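Local coordinates for Lmo0488 protein (Listeria monocytogenes serovar 1/2a, PDB 5TED) that probably acts as a LysR-type transcriptional activator, of which this effector-binding domain holds shikimate, the inducer of protocatechuate biosynthesis genes, at residues A58-V63 / I69-L74; Q98-Y103 / S120-I125. All blocks are in the same frame, centred on the assembly; numbering follows the deposited sequence.

Contact 1. Residues A58-V63 / I69-L74. With SKM ((3R,4S,5R)-3,4,5-trihydroxycyclohex-1-ene-1-carboxylic acid), chain D.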
loop_
_atom_site.group_PDB
_atom_site.type_symbol
_atom_site.label_atom_id
_atom_site.label_comp_id
_atom_site.label_asym_id
_atom_site.label_seq_id
_atom_site.Cartn_x
_atom_site.Cartn_y
_atom_site.Cartn_z
ATOM N N ALA A 58 7.025 13.223 9.910
ATOM C CA ALA A 58 6.760 11.837 9.562
ATOM C C ALA A 58 6.020 11.156 10.703
ATOM O O ALA A 58 6.100 11.572 11.859
ATOM C CB ALA A 58 8.046 11.074 9.239
ATOM N N ILE A 59 5.272 10.120 10.351
ATOM C CA ILE A 59 4.624 9.238 11.306
ATOM C C ILE A 59 5.160 7.836 11.046
ATOM O O ILE A 59 4.921 7.273 9.964
ATOM C CB ILE A 59 3.093 9.271 11.166
ATOM C CG1 ILE A 59 2.567 10.705 11.395
ATOM C CG2 ILE A 59 2.465 8.244 12.128
ATOM C CD1 ILE A 59 1.056 10.883 11.115
ATOM N N CYS A 60 5.877 7.273 12.018
ATOM C CA CYS A 60 6.583 6.020 11.748
ATOM C C CYS A 60 6.978 5.337 13.060
ATOM O O CYS A 60 6.603 5.774 14.155
ATOM C CB CYS A 60 7.808 6.274 10.855
ATOM S SG CYS A 60 9.080 7.264 11.658
ATOM N N SER A 61 7.730 4.240 12.936
ATOM C CA SER A 61 8.235 3.497 14.084
ATOM C C SER A 61 9.443 4.206 14.682
ATOM O O SER A 61 10.183 4.920 13.994
ATOM C CB SER A 61 8.648 2.072 13.689
ATOM O OG SER A 61 7.535 1.317 13.214
ATOM N N TYR A 62 9.645 3.998 15.975
ATOM C CA TYR A 62 10.871 4.454 16.615
ATOM C C TYR A 62 12.071 3.712 16.037
ATOM O O TYR A 62 11.996 2.518 15.737
ATOM C CB TYR A 62 10.783 4.227 18.123
ATOM C CG TYR A 62 12.019 4.653 18.887
ATOM C CD1 TYR A 62 12.290 5.998 19.112
ATOM C CD2 TYR A 62 12.908 3.715 19.396
ATOM C CE1 TYR A 62 13.418 6.401 19.813
ATOM C CE2 TYR A 62 14.042 4.113 20.109
ATOM C CZ TYR A 62 14.285 5.455 20.308
ATOM O OH TYR A 62 15.400 5.862 20.997
ATOM N N VAL A 63 13.194 4.416 15.899
ATOM C CA VAL A 63 14.432 3.825 15.406
ATOM C C VAL A 63 15.543 4.199 16.371
ATOM O O VAL A 63 15.760 5.381 16.646
ATOM C CB VAL A 63 14.775 4.290 13.974
ATOM C CG1 VAL A 63 16.105 3.674 13.519
ATOM C CG2 VAL A 63 13.681 3.908 13.019
ATOM N N ILE A 69 16.833 12.817 15.157
ATOM C CA ILE A 69 15.390 12.748 14.961
ATOM C C ILE A 69 14.716 12.731 16.320
ATOM O O ILE A 69 15.124 11.979 17.213
ATOM C CB ILE A 69 14.992 11.522 14.128
ATOM C CG1 ILE A 69 15.598 11.637 12.728
ATOM C CG2 ILE A 69 13.486 11.437 14.013
ATOM C CD1 ILE A 69 15.348 10.468 11.866
ATOM N N GLU A 70 13.702 13.571 16.480
ATOM C CA GLU A 70 12.876 13.572 17.676
ATOM C C GLU A 70 11.656 12.698 17.431
ATOM O O GLU A 70 10.903 12.945 16.489
ATOM C CB GLU A 70 12.442 14.990 18.020
ATOM C CG GLU A 70 11.423 15.038 19.122
ATOM C CD GLU A 70 10.800 16.390 19.262
ATOM O OE1 GLU A 70 9.971 16.771 18.414
ATOM O OE2 GLU A 70 11.151 17.081 20.227
ATOM N N PHE A 71 11.453 11.692 18.278
ATOM C CA PHE A 71 10.286 10.820 18.207
ATOM C C PHE A 71 9.388 11.118 19.404
ATOM O O PHE A 71 9.854 11.071 20.545
ATOM C CB PHE A 71 10.689 9.344 18.226
ATOM C CG PHE A 71 11.538 8.907 17.054
ATOM C CD1 PHE A 71 12.927 8.976 17.124
ATOM C CD2 PHE A 71 10.955 8.399 15.902
ATOM C CE1 PHE A 71 13.729 8.554 16.058
ATOM C CE2 PHE A 71 11.749 7.962 14.828
ATOM C CZ PHE A 71 13.141 8.048 14.913
ATOM N N LEU A 72 8.127 11.468 19.149
ATOM C CA LEU A 72 7.152 11.694 20.212
ATOM C C LEU A 72 5.951 10.779 20.009
ATOM O O LEU A 72 5.435 10.674 18.884
ATOM C CB LEU A 72 6.690 13.170 20.272
ATOM C CG LEU A 72 7.797 14.164 20.666
ATOM C CD1 LEU A 72 7.316 15.569 20.552
ATOM C CD2 LEU A 72 8.245 13.909 22.084
ATOM N N PRO A 73 5.459 10.130 21.064
ATOM C CA PRO A 73 4.401 9.127 20.887
ATOM C C PRO A 73 3.149 9.753 20.284
ATOM O O PRO A 73 2.726 10.839 20.681
ATOM C CB PRO A 73 4.159 8.614 22.316
ATOM C CG PRO A 73 4.657 9.701 23.208
ATOM C CD PRO A 73 5.800 10.349 22.480
ATOM N N LEU A 74 2.575 9.078 19.286
ATOM C CA LEU A 74 1.376 9.575 18.614
ATOM C C LEU A 74 0.206 8.611 18.716
ATOM O O LEU A 74 -0.888 9.027 19.108
ATOM C CB LEU A 74 1.664 9.880 17.133
ATOM C CG LEU A 74 0.442 10.343 16.319
ATOM C CD1 LEU A 74 -0.070 11.702 16.780
ATOM C CD2 LEU A 74 0.791 10.374 14.823
HETATM O O12 SKM D . 3.085 -1.014 7.042
HETATM C C8 SKM D . 4.006 -2.074 7.283
HETATM C C6 SKM D . 5.250 -1.787 6.779
HETATM O O7 SKM D . 6.171 -2.847 7.032
HETATM C C5 SKM D . 5.936 -0.437 7.439
HETATM C C4 SKM D . 5.917 -0.446 8.906
HETATM C C1 SKM D . 6.842 0.463 9.730
HETATM O O2 SKM D . 7.872 0.945 9.177
HETATM O O3 SKM D . 6.580 0.704 10.948
HETATM C C10 SKM D . 4.854 -1.379 9.661
HETATM C C9 SKM D . 4.093 -2.357 8.944
HETATM O O11 SKM D . 2.817 -2.365 9.448
#

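Contact 2. Residues Q98-Y103 / S120-I125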
loop_
_atom_site.group_PDB
_atom_site.type_symbol
_atom_site.label_atom_id
_atom_site.label_comp_id
_atom_site.label_asym_id
_atom_site.label_seq_id
_atom_site.Cartn_x
_atom_site.Cartn_y
_atom_site.Cartn_z
ATOM N N GLN A 98 4.429 -18.717 20.744
ATOM C CA GLN A 98 5.099 -19.991 20.529
ATOM C C GLN A 98 4.167 -21.041 19.931
ATOM O O GLN A 98 4.650 -22.063 19.435
ATOM C CB GLN A 98 5.706 -20.542 21.829
ATOM C CG GLN A 98 4.704 -20.841 22.926
ATOM C CD GLN A 98 5.353 -21.402 24.183
ATOM O OE1 GLN A 98 6.580 -21.369 24.342
ATOM N NE2 GLN A 98 4.530 -21.951 25.070
ATOM N N ASP A 99 2.849 -20.833 19.978
ATOM C CA ASP A 99 1.955 -21.791 19.329
ATOM C C ASP A 99 2.096 -21.779 17.813
ATOM O O ASP A 99 1.507 -22.645 17.152
ATOM C CB ASP A 99 0.495 -21.510 19.714
ATOM C CG ASP A 99 0.219 -21.720 21.190
ATOM O OD1 ASP A 99 0.927 -22.538 21.821
ATOM O OD2 ASP A 99 -0.706 -21.059 21.725
ATOM N N THR A 100 2.849 -20.825 17.253
ATOM C CA THR A 100 3.040 -20.709 15.807
ATOM C C THR A 100 4.315 -21.381 15.322
ATOM O O THR A 100 4.616 -21.309 14.123
ATOM C CB THR A 100 3.075 -19.228 15.367
ATOM O OG1 THR A 100 4.274 -18.603 15.848
ATOM C CG2 THR A 100 1.864 -18.468 15.893
ATOM N N ALA A 101 5.065 -22.024 16.223
ATOM C CA ALA A 101 6.419 -22.467 15.904
ATOM C C ALA A 101 6.462 -23.347 14.662
ATOM O O ALA A 101 7.411 -23.270 13.874
ATOM C CB ALA A 101 7.026 -23.204 17.097
ATOM N N ASP A 102 5.453 -24.196 14.468
ATOM C CA ASP A 102 5.500 -25.167 13.380
ATOM C C ASP A 102 5.192 -24.570 12.005
ATOM O O ASP A 102 5.392 -25.258 11.001
ATOM C CB ASP A 102 4.530 -26.317 13.654
ATOM C CG ASP A 102 4.956 -27.182 14.837
ATOM O OD1 ASP A 102 6.160 -27.204 15.178
ATOM O OD2 ASP A 102 4.080 -27.857 15.407
ATOM N N TYR A 103 4.720 -23.327 11.924
ATOM C CA TYR A 103 4.086 -22.826 10.710
ATOM C C TYR A 103 4.934 -21.789 9.985
ATOM O O TYR A 103 5.703 -21.045 10.598
ATOM C CB TYR A 103 2.711 -22.260 11.040
ATOM C CG TYR A 103 1.845 -23.327 11.634
ATOM C CD1 TYR A 103 1.428 -24.401 10.859
ATOM C CD2 TYR A 103 1.480 -23.298 12.975
ATOM C CE1 TYR A 103 0.649 -25.402 11.397
ATOM C CE2 TYR A 103 0.698 -24.290 13.514
ATOM C CZ TYR A 103 0.295 -25.343 12.727
ATOM O OH TYR A 103 -0.480 -26.337 13.268
ATOM N N SER A 120 12.130 -9.084 18.572
ATOM C CA SER A 120 12.351 -9.228 20.006
ATOM C C SER A 120 11.321 -10.158 20.636
ATOM O O SER A 120 11.659 -10.921 21.548
ATOM C CB SER A 120 12.353 -7.860 20.694
ATOM O OG SER A 120 11.042 -7.359 20.867
ATOM N N LEU A 121 10.085 -10.159 20.129
ATOM C CA LEU A 121 9.073 -11.071 20.656
ATOM C C LEU A 121 9.470 -12.527 20.425
ATOM O O LEU A 121 9.301 -13.372 21.311
ATOM C CB LEU A 121 7.717 -10.776 20.011
ATOM C CG LEU A 121 7.105 -9.395 20.259
ATOM C CD1 LEU A 121 5.716 -9.278 19.611
ATOM C CD2 LEU A 121 7.018 -9.160 21.749
ATOM N N PHE A 122 9.985 -12.842 19.235
ATOM C CA PHE A 122 10.415 -14.211 18.960
ATOM C C PHE A 122 11.673 -14.559 19.741
ATOM O O PHE A 122 11.825 -15.691 20.216
ATOM C CB PHE A 122 10.663 -14.418 17.457
ATOM C CG PHE A 122 9.408 -14.551 16.637
ATOM C CD1 PHE A 122 8.597 -15.674 16.754
ATOM C CD2 PHE A 122 9.060 -13.569 15.713
ATOM C CE1 PHE A 122 7.431 -15.791 16.002
ATOM C CE2 PHE A 122 7.905 -13.685 14.938
ATOM C CZ PHE A 122 7.091 -14.803 15.080
ATOM N N ALA A 123 12.599 -13.608 19.866
ATOM C CA ALA A 123 13.797 -13.865 20.658
ATOM C C ALA A 123 13.449 -14.054 22.131
ATOM O O ALA A 123 14.055 -14.885 22.818
ATOM C CB ALA A 123 14.805 -12.735 20.467
ATOM N N GLU A 124 12.476 -13.292 22.635
ATOM C CA GLU A 124 12.078 -13.430 24.034
ATOM C C GLU A 124 11.630 -14.852 24.347
ATOM O O GLU A 124 11.979 -15.404 25.396
ATOM C CB GLU A 124 10.953 -12.454 24.363
ATOM C CG GLU A 124 10.408 -12.598 25.764
ATOM C CD GLU A 124 9.423 -11.506 26.115
ATOM O OE1 GLU A 124 9.340 -10.509 25.361
ATOM O OE2 GLU A 124 8.732 -11.646 27.148
ATOM N N ILE A 125 10.848 -15.455 23.453
ATOM C CA ILE A 125 10.337 -16.805 23.657
ATOM C C ILE A 125 11.297 -17.811 23.024
ATOM O O ILE A 125 10.971 -18.995 22.880
ATOM C CB ILE A 125 8.902 -16.940 23.111
ATOM C CG1 ILE A 125 8.850 -16.598 21.618
ATOM C CG2 ILE A 125 7.956 -16.027 23.882
ATOM C CD1 ILE A 125 7.553 -17.006 20.934
#

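Contact 1. Residues A58-V63 / I69-L74
Tyr62 turns the edge of its ring toward the face of Phe71, a T-shaped pair with planes at 70° and centroids 5.0 Å apart. Tyr62 CG lies anti to the backbone N (chi1 179°), which swings the ring over to Phe71; Tyr62 CD1 stands 3.6 Å from Phe71 CD1. The backbone follows on the same face, with Val63 N 3.8 Å from Phe71 CZ. The opposite face carries Ile69 CG2, offset toward the rim. Cys60 SG comes to the ring edge, 4.2 Å from Phe71 CE2. Strands 57-60 and 69-84 both pair antiparallel with strand 177-184 in the mixed sheet of this periplasmic-binding-protein-like domain. No hydrogen bond joins the two segments directly; side chains meet, and the backbone of 61-63 lies against the Phe71 ring. At the other end of the contact, Ile59 and Leu74 cross at about a right angle. Leu74 CD2 meets CG1, CG2 and CD1 of Ile59, the last at 3.8 Å. Ser61 CB points away from 69-74, toward the ligand side. Ser61 OG donates a 2.5 Å hydrogen bond to shikimate O3, a carboxylate oxygen. The same hydroxyl is hydrogen-bonded to Arg177 NH1, and Thr43 OG1 bonds to Ser61 N.

Contact 2. Residues Q98-Y103 / S120-I125
Ile125 reaches from the end of helix 115-124 to the backbone of Gln98. It is the first residue to leave helical geometry, and its N makes only a weak bond back to Leu121 O. Its CB points toward 98-103. From there the side chain branches. CG2 is set beside the backbone N and stays on the helix side, 3.9 Å from Leu121 O. CG1 lies between the backbone N and the carbonyl carbon (chi1 58°). This puts it against the last turn of the helix, 3.3 Å from Leu121 O and 3.4 Å from Phe122 O. The chain then runs on extended, and CD1 makes the crossing. Ile125 CD1 lies 3.6 Å from Gln98 N. It also meets Gln98 CA, and it is 4.1 Å from Gln98 CB.

One turn back, Phe122 brings the edge of its ring to Thr100. Phe122 CE1 is 4.2 Å from Thr100 OG1, which lies near the ring plane. That hydroxyl is hydrogen-bonded to Leu97 O and Tyr105 OH, so it is satisfied although buried. Tyr105 also packs edge-to-face with Phe122. A type I beta turn from Thr100 to Tyr103, with Tyr103 N bonded to Thr100 O at 3.0 Å, leads the chain into the next strand. Strand 104-108, helix 115-124 and strand 130-135 form a beta-alpha-beta unit with parallel strands. The contact therefore sets the end of its helix against the loop that enters its first strand from strand 94-95.

Overall arrangement
Contact 1 closes before contact 2 opens along the chain, and the two do not touch. Their centres are 27 Å apart and their nearest atoms about 11 Å. They sit in the two lobes of the effector-binding domain, with shikimate in the cleft between. Contact 1 reaches the pocket directly, through the bond of Ser61 to the ligand carboxylate. Contact 2 lies behind the other wall, and in it the side chain of Phe122 is about 13 Å from the bound SKM (shikimate). Its link to the pocket runs through the beta-alpha-beta unit: Ser112 and Gly113 follow strand 104-108, Glu136 and Asp138 follow strand 130-135, and all four hydrogen-bond the ligand.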